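DyP-type peroxidase (Pleurotus ostreatus PC15, PDB 6FSK) is a heme b enzyme of the dye-decolorizing peroxidase family that probably uses hydrogen peroxide to oxidise dyes and other substrates, apparently including Mn(II). Local coordinates at residues L275-I279 with I442-P447; E251-E257 with D371-H375; F98-Q102 with F239-R243; R173-P178 with I358-E363; P1-L5 with V198-D202. The protein carries 1 engineered substitution. All coordinates share one frame. Numbering follows the deposited sequence.

Contact 1: residues L275-I279 with I442-P447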
# COMPACT_ATOMS: atom_id res chain seq x y z
N LEU A 275 -8.38 -19.75 10.20
CA LEU A 275 -8.00 -19.70 8.79
C LEU A 275 -7.74 -18.30 8.32
O LEU A 275 -6.76 -18.06 7.59
CB LEU A 275 -9.03 -20.39 7.85
CG LEU A 275 -8.76 -20.27 6.34
CD1 LEU A 275 -7.48 -20.99 6.03
CD2 LEU A 275 -9.94 -20.88 5.56
N GLY A 276 -8.65 -17.38 8.68
CA GLY A 276 -8.46 -15.96 8.30
C GLY A 276 -7.14 -15.42 8.79
O GLY A 276 -6.39 -14.79 8.03
N ALA A 277 -6.86 -15.70 10.04
CA ALA A 277 -5.63 -15.24 10.68
C ALA A 277 -4.40 -15.79 9.99
O ALA A 277 -3.39 -15.11 9.80
CB ALA A 277 -5.61 -15.60 12.16
N ARG A 278 -4.50 -17.05 9.57
CA ARG A 278 -3.38 -17.75 8.90
C ARG A 278 -3.18 -17.27 7.46
O ARG A 278 -2.04 -17.22 6.99
CB ARG A 278 -3.51 -19.25 9.07
CG ARG A 278 -3.30 -19.70 10.49
CD ARG A 278 -3.40 -21.17 10.69
NE ARG A 278 -2.41 -21.96 9.86
CZ ARG A 278 -1.18 -22.34 10.28
NH1 ARG A 278 -0.67 -21.88 11.44
NH2 ARG A 278 -0.43 -23.15 9.54
N ILE A 279 -4.24 -16.83 6.80
CA ILE A 279 -4.14 -16.28 5.46
C ILE A 279 -3.48 -14.87 5.54
O ILE A 279 -2.76 -14.49 4.64
CB ILE A 279 -5.54 -16.18 4.80
CG1 ILE A 279 -5.83 -17.62 4.29
CG2 ILE A 279 -5.58 -15.08 3.74
CD1 ILE A 279 -7.26 -17.74 3.84
N ILE A 442 -3.72 -22.08 -2.15
CA ILE A 442 -2.91 -21.76 -1.03
C ILE A 442 -2.69 -22.98 -0.18
O ILE A 442 -3.66 -23.66 0.15
CB ILE A 442 -3.36 -20.52 -0.24
CG1 ILE A 442 -2.35 -20.24 0.87
CG2 ILE A 442 -4.77 -20.69 0.30
CD1 ILE A 442 -2.53 -18.88 1.53
N SER A 443 -1.43 -23.33 0.13
CA SER A 443 -1.13 -24.50 0.97
C SER A 443 -0.71 -24.05 2.34
O SER A 443 -0.47 -22.86 2.58
CB SER A 443 -0.01 -25.32 0.30
OG SER A 443 1.24 -24.72 0.48
N GLY A 444 -0.55 -25.00 3.24
CA GLY A 444 0.01 -24.74 4.53
C GLY A 444 -0.94 -24.15 5.55
O GLY A 444 -0.53 -23.89 6.68
N THR A 445 -2.22 -23.93 5.21
CA THR A 445 -3.13 -23.31 6.15
C THR A 445 -3.52 -24.23 7.33
O THR A 445 -3.81 -23.71 8.38
CB THR A 445 -4.36 -22.69 5.47
OG1 THR A 445 -5.19 -23.69 4.88
CG2 THR A 445 -3.95 -21.60 4.43
N ASN A 446 -3.58 -25.56 7.19
CA ASN A 446 -3.90 -26.44 8.31
C ASN A 446 -2.54 -26.81 8.98
O ASN A 446 -1.68 -27.42 8.32
CB ASN A 446 -4.56 -27.69 7.86
CG ASN A 446 -4.96 -28.55 9.07
OD1 ASN A 446 -4.19 -28.83 9.98
ND2 ASN A 446 -6.25 -28.82 9.15
N PRO A 447 -2.31 -26.41 10.22
CA PRO A 447 -1.02 -26.67 10.87
C PRO A 447 -0.67 -28.14 10.96
O PRO A 447 0.52 -28.50 11.00
CB PRO A 447 -1.19 -26.11 12.29
CG PRO A 447 -2.45 -25.37 12.27
CD PRO A 447 -3.21 -25.61 11.06
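On the proximal side of the heme in this DyP-type peroxidase fold, helix 268-280 packs against the loop that leaves strand 441-443 of a two-stranded antiparallel sheet. Arg278 dominates the interface. Its m rotamer at chi1, followed by t and p, carries the guanidinium alongside residues 444-447 so that backbone carbonyls lie at the guanidinium's edge. NH2 donates to Gly444 O at 3.0 Å, while the shorter approach of NE to Thr445 O, 2.7 Å, is a weak, strongly bent bond. Beyond the two segments, NH2 also reaches the carbonyl of Gln321 and NH1 that of Thr322, so four backbone carbonyls accept bonds from the buried guanidinium. Gly444, at a positive phi of 80°, lies where the chain turns after the strand. One helical turn earlier, Leu275 (t, p) swings its end inward until CD1 is 3.6 Å from Thr445 CB. Ile279 lies sideways to the loop, with its CG1 4.4 Å from Thr445 CG2 and 4.5 Å from Ile442 CD1; its backbone bonds to that of His329, the axial heme ligand. Over one face of the Arg278 guanidinium sits Pro447, with Arg278 CZ 3.8 Å from Pro447 CG.

Contact 2: residues E251-E257 with D371-H375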
# COMPACT_ATOMS: atom_id res chain seq x y z
N GLU A 251 -18.07 -12.41 0.57
CA GLU A 251 -17.46 -13.52 -0.15
C GLU A 251 -16.31 -14.08 0.62
O GLU A 251 -16.16 -15.30 0.78
CB GLU A 251 -17.05 -13.11 -1.58
CG GLU A 251 -18.20 -12.79 -2.51
CD GLU A 251 -18.75 -11.37 -2.45
OE1 GLU A 251 -18.42 -10.58 -1.54
OE2 GLU A 251 -19.62 -11.09 -3.33
N PHE A 252 -15.46 -13.25 1.14
CA PHE A 252 -14.35 -13.69 1.98
C PHE A 252 -14.86 -14.36 3.24
O PHE A 252 -14.36 -15.48 3.64
CB PHE A 252 -13.42 -12.51 2.25
CG PHE A 252 -12.24 -12.80 3.14
CD1 PHE A 252 -11.15 -13.45 2.61
CD2 PHE A 252 -12.28 -12.44 4.48
CE1 PHE A 252 -10.05 -13.70 3.46
CE2 PHE A 252 -11.21 -12.65 5.27
CZ PHE A 252 -10.12 -13.23 4.73
N ASP A 253 -15.84 -13.76 3.89
CA ASP A 253 -16.42 -14.33 5.10
C ASP A 253 -17.03 -15.73 4.80
O ASP A 253 -16.82 -16.65 5.57
CB ASP A 253 -17.47 -13.46 5.70
CG ASP A 253 -16.94 -12.17 6.35
OD1 ASP A 253 -15.79 -12.01 6.64
OD2 ASP A 253 -17.85 -11.31 6.53
N ASP A 254 -17.72 -15.86 3.71
CA ASP A 254 -18.30 -17.17 3.22
C ASP A 254 -17.20 -18.23 2.99
O ASP A 254 -17.26 -19.40 3.50
CB ASP A 254 -19.17 -16.88 2.02
CG ASP A 254 -19.83 -18.06 1.41
OD1 ASP A 254 -19.93 -19.15 2.05
OD2 ASP A 254 -20.31 -17.94 0.27
N PHE A 255 -16.14 -17.82 2.27
CA PHE A 255 -14.96 -18.65 2.14
C PHE A 255 -14.46 -19.20 3.45
O PHE A 255 -14.24 -20.40 3.61
CB PHE A 255 -13.88 -17.86 1.42
CG PHE A 255 -12.59 -18.59 1.33
CD1 PHE A 255 -12.51 -19.71 0.51
CD2 PHE A 255 -11.52 -18.23 2.12
CE1 PHE A 255 -11.31 -20.41 0.42
CE2 PHE A 255 -10.29 -18.97 2.03
CZ PHE A 255 -10.23 -20.02 1.18
N LEU A 256 -14.22 -18.33 4.41
CA LEU A 256 -13.69 -18.75 5.72
C LEU A 256 -14.67 -19.70 6.40
O LEU A 256 -14.28 -20.76 6.88
CB LEU A 256 -13.35 -17.58 6.64
CG LEU A 256 -12.31 -16.61 6.16
CD1 LEU A 256 -12.12 -15.57 7.27
CD2 LEU A 256 -11.01 -17.26 5.83
N GLU A 257 -15.96 -19.35 6.42
CA GLU A 257 -16.97 -20.18 7.02
C GLU A 257 -17.05 -21.54 6.39
O GLU A 257 -17.42 -22.53 7.10
CB GLU A 257 -18.33 -19.51 6.82
CG GLU A 257 -18.66 -18.39 7.70
CD GLU A 257 -19.99 -17.70 7.29
OE1 GLU A 257 -20.77 -18.13 6.38
OE2 GLU A 257 -20.22 -16.71 7.99
N ASP A 371 -27.18 -12.65 2.08
CA ASP A 371 -26.94 -13.14 0.78
C ASP A 371 -25.54 -13.76 0.60
O ASP A 371 -25.33 -14.46 -0.36
CB ASP A 371 -27.07 -12.00 -0.25
CG ASP A 371 -28.52 -11.55 -0.51
OD1 ASP A 371 -29.44 -12.18 -0.01
OD2 ASP A 371 -28.68 -10.52 -1.19
N LYS A 372 -24.62 -13.42 1.50
CA LYS A 372 -23.19 -13.72 1.36
C LYS A 372 -22.65 -13.18 0.07
O LYS A 372 -21.74 -13.74 -0.54
CB LYS A 372 -22.90 -15.24 1.58
CG LYS A 372 -23.58 -15.78 2.83
CD LYS A 372 -23.22 -17.23 3.14
CE LYS A 372 -23.76 -17.70 4.53
NZ LYS A 372 -23.79 -19.17 4.56
N LYS A 373 -23.13 -12.02 -0.36
CA LYS A 373 -22.67 -11.43 -1.60
C LYS A 373 -22.56 -9.91 -1.43
O LYS A 373 -23.36 -9.30 -0.78
CB LYS A 373 -23.62 -11.67 -2.75
CG LYS A 373 -23.75 -13.15 -3.13
CD LYS A 373 -22.46 -13.77 -3.70
CE LYS A 373 -22.56 -15.29 -3.86
NZ LYS A 373 -23.81 -15.62 -4.61
N THR A 374 -21.58 -9.36 -2.11
CA THR A 374 -21.37 -7.92 -2.17
C THR A 374 -22.43 -7.25 -3.06
O THR A 374 -22.64 -7.67 -4.23
CB THR A 374 -20.01 -7.62 -2.78
OG1 THR A 374 -18.99 -8.03 -1.84
CG2 THR A 374 -19.82 -6.15 -3.02
N HIS A 375 -23.02 -6.21 -2.50
CA HIS A 375 -23.93 -5.31 -3.23
C HIS A 375 -23.47 -3.89 -3.30
O HIS A 375 -24.01 -3.17 -4.14
CB HIS A 375 -25.35 -5.36 -2.65
CG HIS A 375 -25.91 -6.75 -2.73
ND1 HIS A 375 -26.56 -7.36 -1.69
CD2 HIS A 375 -25.83 -7.66 -3.74
CE1 HIS A 375 -26.87 -8.60 -2.04
NE2 HIS A 375 -26.44 -8.81 -3.27
O HOH W 1 -21.02 -19.79 4.43
O HOH W 2 -20.20 -15.83 -1.22
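Asp371 closes helix 366-371, and the chain then runs past the outer face of helix 249-258. Lys372 is the first residue beyond the helix, and its positive phi of 56° makes the abrupt turn there. Its side chain leaves through an m rotamer and then extends fully, so that the aliphatic part lies along the neighbouring helix: Lys372 CD is 3.9 Å from Asp254 CG, and Lys372 CE is 3.5 Å from Glu257 OE1. The charge itself is held less directly. Lys372 NZ forms only a long salt bridge of 3.7 Å to Glu257 OE1, but water 1 accepts from Lys372 NZ and donates to both Asp254 OD1 and Glu257 OE1. Water 2 makes a second bridge, from Asp254 OD2 to Lys372 O. The CA-to-CB bond of Lys373 points away, yet its CA lies 3.5 Å and its CD 3.9 Å from Glu251 OE2. At Thr374 the polar contact becomes direct and bidentate: Thr374 N donates to Glu251 OE2 at 2.9 Å, almost linearly, and Thr374 OG1 donates to Glu251 OE1 at 2.6 Å. A p chi2 curls Glu251 into position for both bonds. This solvated junction joins two surface elements of the C-terminal half of the peroxidase and follows directly on a Schellman motif that ends helix 366-371, with Lys372 as its C-prime residue.

Contact 3: residues F98-Q102 with F239-R243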
# COMPACT_ATOMS: atom_id res chain seq x y z
N PHE A 98 7.08 2.89 -13.50
CA PHE A 98 6.59 4.25 -13.55
C PHE A 98 6.50 4.75 -15.02
O PHE A 98 5.57 5.37 -15.44
CB PHE A 98 7.57 5.16 -12.79
CG PHE A 98 7.28 6.63 -12.89
CD1 PHE A 98 6.26 7.20 -12.20
CD2 PHE A 98 8.04 7.47 -13.71
CE1 PHE A 98 5.98 8.54 -12.21
CE2 PHE A 98 7.75 8.82 -13.76
CZ PHE A 98 6.74 9.35 -13.06
N THR A 99 7.56 4.48 -15.78
CA THR A 99 7.67 4.98 -17.15
C THR A 99 6.64 4.30 -18.09
O THR A 99 6.01 4.95 -18.92
CB THR A 99 9.10 4.80 -17.59
OG1 THR A 99 9.91 5.67 -16.77
CG2 THR A 99 9.22 5.18 -19.05
N THR A 100 6.45 3.01 -17.89
CA THR A 100 5.45 2.22 -18.61
C THR A 100 4.04 2.71 -18.28
O THR A 100 3.16 2.76 -19.14
CB THR A 100 5.67 0.76 -18.25
OG1 THR A 100 6.90 0.30 -18.86
CG2 THR A 100 4.59 -0.13 -18.73
N GLY A 101 3.81 3.08 -17.04
CA GLY A 101 2.48 3.40 -16.49
C GLY A 101 1.73 2.17 -16.09
O GLY A 101 1.99 1.10 -16.56
N GLN A 102 0.86 2.37 -15.14
CA GLN A 102 0.19 1.28 -14.52
C GLN A 102 -0.83 0.63 -15.46
O GLN A 102 -1.07 -0.56 -15.34
CB GLN A 102 -0.45 1.61 -13.19
CG GLN A 102 -0.66 0.33 -12.34
CD GLN A 102 -1.41 0.60 -11.08
OE1 GLN A 102 -2.56 0.13 -10.91
NE2 GLN A 102 -0.79 1.37 -10.13
N PHE A 239 8.21 7.71 -5.20
CA PHE A 239 7.22 7.10 -6.09
C PHE A 239 6.02 6.67 -5.28
O PHE A 239 6.12 5.91 -4.31
CB PHE A 239 7.76 5.92 -6.86
CG PHE A 239 8.84 6.26 -7.86
CD1 PHE A 239 8.49 6.65 -9.12
CD2 PHE A 239 10.19 6.23 -7.54
CE1 PHE A 239 9.41 6.99 -10.05
CE2 PHE A 239 11.13 6.62 -8.47
CZ PHE A 239 10.74 6.94 -9.75
N LEU A 240 4.87 7.21 -5.68
CA LEU A 240 3.56 6.95 -5.10
C LEU A 240 2.87 5.94 -6.02
O LEU A 240 2.48 6.29 -7.17
CB LEU A 240 2.75 8.24 -5.07
CG LEU A 240 1.48 8.27 -4.28
CD1 LEU A 240 0.94 9.68 -4.10
CD2 LEU A 240 0.39 7.38 -4.86
N THR A 241 2.63 4.73 -5.54
CA THR A 241 1.75 3.75 -6.22
C THR A 241 0.36 3.87 -5.66
O THR A 241 0.16 3.74 -4.46
CB THR A 241 2.30 2.33 -6.04
OG1 THR A 241 3.54 2.20 -6.73
CG2 THR A 241 1.28 1.33 -6.63
N PHE A 242 -0.64 4.08 -6.56
CA PHE A 242 -2.07 4.07 -6.20
C PHE A 242 -2.75 2.87 -6.80
O PHE A 242 -2.56 2.61 -7.99
CB PHE A 242 -2.78 5.32 -6.68
CG PHE A 242 -4.26 5.27 -6.49
CD1 PHE A 242 -4.83 5.32 -5.23
CD2 PHE A 242 -5.09 5.18 -7.58
CE1 PHE A 242 -6.24 5.32 -5.10
CE2 PHE A 242 -6.47 5.13 -7.41
CZ PHE A 242 -6.99 5.12 -6.20
N ARG A 243 -3.51 2.12 -5.98
CA ARG A 243 -4.33 0.97 -6.43
C ARG A 243 -5.70 1.09 -5.85
O ARG A 243 -5.87 1.21 -4.64
CB ARG A 243 -3.71 -0.37 -6.04
CG ARG A 243 -2.30 -0.56 -6.62
CD ARG A 243 -2.33 -1.20 -8.00
NE ARG A 243 -2.71 -2.60 -8.07
CZ ARG A 243 -3.18 -3.21 -9.15
NH1 ARG A 243 -3.48 -2.55 -10.25
NH2 ARG A 243 -3.44 -4.50 -9.05
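Both ends of the Gln102 side-chain amide are bonded to strand 238-247. Arg243 NH1 donates to Gln102 OE1 at 2.9 Å, and Gln102 NE2 donates to Phe242 O at 3.0 Å, each with an N-H...acceptor angle of 156°. The contact thereby ties the helical connection 96-109 of the N-terminal ferredoxin-like half to strand 238-247 of the C-terminal half, in the antiparallel sheet to which both halves of the DyP fold contribute strands. An extended t,t conformation at chi1 and chi2 lets Gln102 span the gap, and the OE1 atom lies near the plane of the Arg243 guanidinium, as suits a hydrogen bond at its edge. Arg243 has a stronger partner in Asp111, to which its NH2 makes a salt bridge; its side chain also comes about 5 Å from the heme and about 4 Å from that of Phe382, a heme-binding residue. The backbone nitrogen of Gln102 is in turn bonded to Glu468 on the adjoining strand 462-472. Outward from these bonds, Gln102 NE2 lies 4.1 Å from Thr241 CG2. Gly101, with a phi of 83°, makes the turn between helices 96-100 and 102-109. On the far side of that turn the packing becomes aromatic: Phe239 presents its edge to the face of Phe98 in a T-shaped pair, planes at 69° and centroids 5.2 Å apart, with Phe239 CE1 3.6 Å from Phe98 CG.

Contact 4: residues R173-P178 with I358-E363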
# COMPACT_ATOMS: atom_id res chain seq x y z
N ARG A 173 -12.85 9.00 -2.88
CA ARG A 173 -12.84 9.38 -1.49
C ARG A 173 -12.63 8.15 -0.61
O ARG A 173 -13.30 7.13 -0.81
CB ARG A 173 -14.09 10.11 -1.08
CG ARG A 173 -13.97 10.82 0.28
CD ARG A 173 -15.31 11.44 0.66
NE ARG A 173 -16.22 10.42 1.12
CZ ARG A 173 -17.54 10.53 1.24
NH1 ARG A 173 -18.19 11.70 0.98
NH2 ARG A 173 -18.21 9.54 1.75
N GLY A 174 -11.82 8.30 0.39
CA GLY A 174 -11.64 7.30 1.43
C GLY A 174 -12.21 7.85 2.75
O GLY A 174 -12.19 9.08 3.04
N ASP A 175 -12.65 6.93 3.59
CA ASP A 175 -13.16 7.22 4.89
C ASP A 175 -12.80 6.10 5.84
O ASP A 175 -13.02 4.91 5.50
CB ASP A 175 -14.68 7.27 4.81
CG ASP A 175 -15.14 8.42 3.93
OD1 ASP A 175 -15.11 9.59 4.47
OD2 ASP A 175 -15.55 8.17 2.79
N VAL A 176 -12.25 6.44 6.99
CA VAL A 176 -11.97 5.38 7.96
C VAL A 176 -13.30 4.74 8.40
O VAL A 176 -14.40 5.33 8.29
CB VAL A 176 -11.13 5.90 9.15
CG1 VAL A 176 -9.77 6.46 8.65
CG2 VAL A 176 -11.93 6.84 10.01
N ARG A 177 -13.19 3.54 8.96
CA ARG A 177 -14.41 2.82 9.38
C ARG A 177 -14.90 3.37 10.72
O ARG A 177 -14.18 4.01 11.46
CB ARG A 177 -14.09 1.34 9.38
CG ARG A 177 -13.93 0.81 7.94
CD ARG A 177 -13.59 -0.66 7.85
NE ARG A 177 -14.71 -1.39 8.42
CZ ARG A 177 -14.61 -2.52 9.09
NH1 ARG A 177 -13.43 -3.12 9.32
NH2 ARG A 177 -15.72 -3.11 9.57
N PRO A 178 -16.14 3.08 11.07
CA PRO A 178 -16.71 3.60 12.34
C PRO A 178 -16.19 2.97 13.61
O PRO A 178 -15.81 1.78 13.64
CB PRO A 178 -18.21 3.31 12.18
CG PRO A 178 -18.36 2.36 11.08
CD PRO A 178 -17.15 2.44 10.21
N ILE A 358 -6.17 4.05 2.96
CA ILE A 358 -7.37 4.39 3.68
C ILE A 358 -8.50 3.55 3.06
O ILE A 358 -8.56 3.35 1.85
CB ILE A 358 -7.71 5.93 3.61
CG1 ILE A 358 -8.86 6.32 4.56
CG2 ILE A 358 -7.96 6.44 2.21
CD1 ILE A 358 -9.07 7.82 4.74
N GLN A 359 -9.45 3.19 3.89
CA GLN A 359 -10.57 2.43 3.46
C GLN A 359 -11.55 3.29 2.65
O GLN A 359 -11.51 4.51 2.72
CB GLN A 359 -11.32 1.87 4.66
CG GLN A 359 -10.52 1.09 5.73
CD GLN A 359 -10.05 1.95 6.88
OE1 GLN A 359 -9.64 3.07 6.68
NE2 GLN A 359 -10.11 1.43 8.05
N PHE A 360 -12.42 2.60 1.88
CA PHE A 360 -13.57 3.30 1.31
C PHE A 360 -14.80 2.45 1.41
O PHE A 360 -14.71 1.20 1.42
CB PHE A 360 -13.34 3.82 -0.10
CG PHE A 360 -13.35 2.72 -1.15
CD1 PHE A 360 -12.20 2.02 -1.47
CD2 PHE A 360 -14.53 2.40 -1.84
CE1 PHE A 360 -12.22 1.03 -2.47
CE2 PHE A 360 -14.52 1.43 -2.82
CZ PHE A 360 -13.38 0.77 -3.14
N GLY A 361 -15.97 3.12 1.35
CA GLY A 361 -17.21 2.37 1.32
C GLY A 361 -17.91 2.18 2.57
O GLY A 361 -17.33 2.34 3.65
N PRO A 362 -19.21 1.83 2.49
CA PRO A 362 -20.02 1.58 3.66
C PRO A 362 -19.73 0.22 4.34
O PRO A 362 -19.15 -0.67 3.75
CB PRO A 362 -21.44 1.63 3.07
CG PRO A 362 -21.26 1.04 1.75
CD PRO A 362 -19.93 1.51 1.26
N GLU A 363 -20.27 0.07 5.55
CA GLU A 363 -20.17 -1.24 6.26
C GLU A 363 -21.05 -2.27 5.52
O GLU A 363 -21.99 -1.88 4.76
CB GLU A 363 -20.63 -1.05 7.69
CG GLU A 363 -19.71 -0.15 8.51
CD GLU A 363 -18.33 -0.76 8.56
OE1 GLU A 363 -18.15 -1.91 9.15
OE2 GLU A 363 -17.40 -0.23 7.96
O HOH W 3 -15.96 6.00 1.46
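The side chain of Ile358 lies across the backbone of Gly174, its CD1 3.7 Å from Gly174 C and 3.9 Å from Asp175 N. Here the outermost strands of the eight-stranded antiparallel sheet, 166-175 and 354-360, meet at their ends, so that the sheet curls round toward a barrel, in keeping with the alpha+beta barrel of DyP peroxidases. The strands cross at 104° with axes 4.4 Å apart, far too steeply for regular pairing, and a single backbone bond links them: Asp175 N to Gln359 O, 2.8 Å. Such closeness depends on Gly174, since a CB there would fall 2.3 Å from Ile358 CG2. Arg173 and Asp175 form a salt bridge along their own strand, while water 3 connects Asp175 OD2 to Gly361 N; the other oxygen, OD1, bonds to His143. Gln359 packs against the Val176-Arg177 backbone, with its OE1 3.5 Å from Val176 CA, and its NE2 donates to the carbonyls of His182 and His184. Where the two chains run on beyond the strands, Arg177 and Glu363 form a bidentate salt bridge in nearly ideal geometry, Arg177 NE to Glu363 OE2 at 3.0 Å and Arg177 NH2 to Glu363 OE1 at 2.7 Å.

Contact 5: residues P1-L5 with V198-D202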
# COMPACT_ATOMS: atom_id res chain seq x y z
N PRO A 1 24.07 13.23 5.43
CA PRO A 1 23.68 14.60 5.79
C PRO A 1 22.20 14.66 6.20
O PRO A 1 21.38 13.98 5.54
CB PRO A 1 23.89 15.38 4.48
CG PRO A 1 23.89 14.33 3.38
CD PRO A 1 23.79 12.96 4.01
N PRO A 2 21.84 15.46 7.24
CA PRO A 2 20.45 15.45 7.72
C PRO A 2 19.43 15.69 6.63
O PRO A 2 19.70 16.40 5.65
CB PRO A 2 20.39 16.61 8.74
CG PRO A 2 21.83 16.85 9.11
CD PRO A 2 22.64 16.52 7.89
N LEU A 3 18.26 15.09 6.78
CA LEU A 3 17.21 15.30 5.77
C LEU A 3 16.57 16.66 5.97
O LEU A 3 16.28 17.04 7.11
CB LEU A 3 16.09 14.26 5.93
CG LEU A 3 16.52 12.83 5.82
CD1 LEU A 3 15.32 11.92 5.96
CD2 LEU A 3 17.22 12.51 4.55
N ASP A 4 16.27 17.32 4.84
CA ASP A 4 15.61 18.58 4.90
C ASP A 4 14.12 18.30 4.93
O ASP A 4 13.50 18.19 3.86
CB ASP A 4 15.95 19.47 3.72
CG ASP A 4 15.29 20.85 3.83
OD1 ASP A 4 14.56 21.15 4.79
OD2 ASP A 4 15.54 21.63 2.92
N LEU A 5 13.55 18.22 6.11
CA LEU A 5 12.12 17.81 6.20
C LEU A 5 11.17 18.88 5.67
O LEU A 5 9.99 18.60 5.35
CB LEU A 5 11.74 17.46 7.61
CG LEU A 5 12.48 16.26 8.20
CD1 LEU A 5 11.90 15.99 9.61
CD2 LEU A 5 12.43 15.01 7.34
N VAL A 198 13.00 4.61 9.04
CA VAL A 198 13.84 5.26 8.07
C VAL A 198 14.91 6.02 8.84
O VAL A 198 14.63 6.90 9.66
CB VAL A 198 13.02 6.23 7.22
CG1 VAL A 198 13.90 6.97 6.28
CG2 VAL A 198 11.96 5.39 6.47
N GLU A 199 16.15 5.63 8.59
CA GLU A 199 17.28 6.33 9.18
C GLU A 199 17.18 7.81 8.86
O GLU A 199 16.80 8.26 7.76
CB GLU A 199 18.62 5.76 8.72
CG GLU A 199 18.90 4.35 9.10
CD GLU A 199 20.39 4.02 8.89
OE1 GLU A 199 21.21 4.82 9.52
OE2 GLU A 199 20.78 3.06 8.20
N GLN A 200 17.66 8.59 9.84
CA GLN A 200 17.66 10.06 9.72
C GLN A 200 16.26 10.68 9.82
O GLN A 200 16.11 11.92 9.58
CB GLN A 200 18.43 10.57 8.51
CG GLN A 200 19.81 9.93 8.37
CD GLN A 200 20.62 10.57 7.30
OE1 GLN A 200 20.69 10.11 6.14
NE2 GLN A 200 21.22 11.70 7.67
N PHE A 201 15.27 9.86 10.12
CA PHE A 201 13.86 10.29 10.25
C PHE A 201 13.31 9.68 11.51
O PHE A 201 12.87 10.41 12.43
CB PHE A 201 12.99 10.01 9.04
CG PHE A 201 11.58 10.50 9.23
CD1 PHE A 201 11.30 11.83 9.20
CD2 PHE A 201 10.53 9.61 9.47
CE1 PHE A 201 10.01 12.27 9.42
CE2 PHE A 201 9.29 10.04 9.71
CZ PHE A 201 9.02 11.38 9.69
N ASP A 202 13.20 8.34 11.56
CA ASP A 202 12.66 7.66 12.72
C ASP A 202 13.80 7.52 13.76
O ASP A 202 14.64 6.59 13.64
CB ASP A 202 12.07 6.29 12.31
CG ASP A 202 10.90 6.47 11.37
OD1 ASP A 202 9.87 7.00 11.84
OD2 ASP A 202 10.90 6.12 10.16
O HOH W 4 17.72 13.92 9.31
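Pro1 begins the chain at the surface, pointing its ring away from residues 198-202 but turning its carbonyl to them: Gln200 NE2 donates to Pro1 O at 3.1 Å, a weak bond with an N-H...acceptor angle of 136°. Pro2 likewise directs its ring outward, and its CA lies 3.8 Å from Gln200 NE2. Leu3 faces the partner segment. Its backbone nitrogen donates to water 4 (2.8 Å from Leu3 N), which passes a hydrogen bond on to Gln200 O at 2.6 Å, and its CD1 is 3.7 Å from the same Gln200 O. What Leu3 packs against is a type II beta turn: Phe201 N bonds to Val198 O at 3.1 Å, with Glu199 at phi/psi -54/146° and Gln200 at 71/7°. Asp202 tightens this bend, its N donating to Val198 O at 2.8 Å and its OD2 accepting from Val198 N at 2.8 Å. The turn starts at the end of the short strand 197-198 and precedes strand 211-212. Leu5 comes back to the contact, placing CD2 3.9 Å from Phe201 CD1, while its side chain also touches Ser48, Ala49 and Ile52 at the start of helix 48-63.

Contacts 3 and 4 reach the same eight-stranded sheet, with centres 23 Å apart: one at strand 238-247 in its interior, the other where its two outermost strands meet. In both, a segment of the N-terminal family domain meets one of the C-terminal domain, so both join the two halves. Strand 238-247 runs on into helix 249-258, the helix of contact 2, which is followed by helix 268-280 of contact 1. These two helices touch through Phe255 and Leu256 against Leu275 and Ile279, although the centres of contacts 1 and 2 are 18 Å apart. Contact 5 lies at the surface by the N-terminus, its centre about 45 Å from that of contact 2. Along the chain it crosses contacts 3 and 4, whereas contact 3 closes before contacts 1 and 2 open.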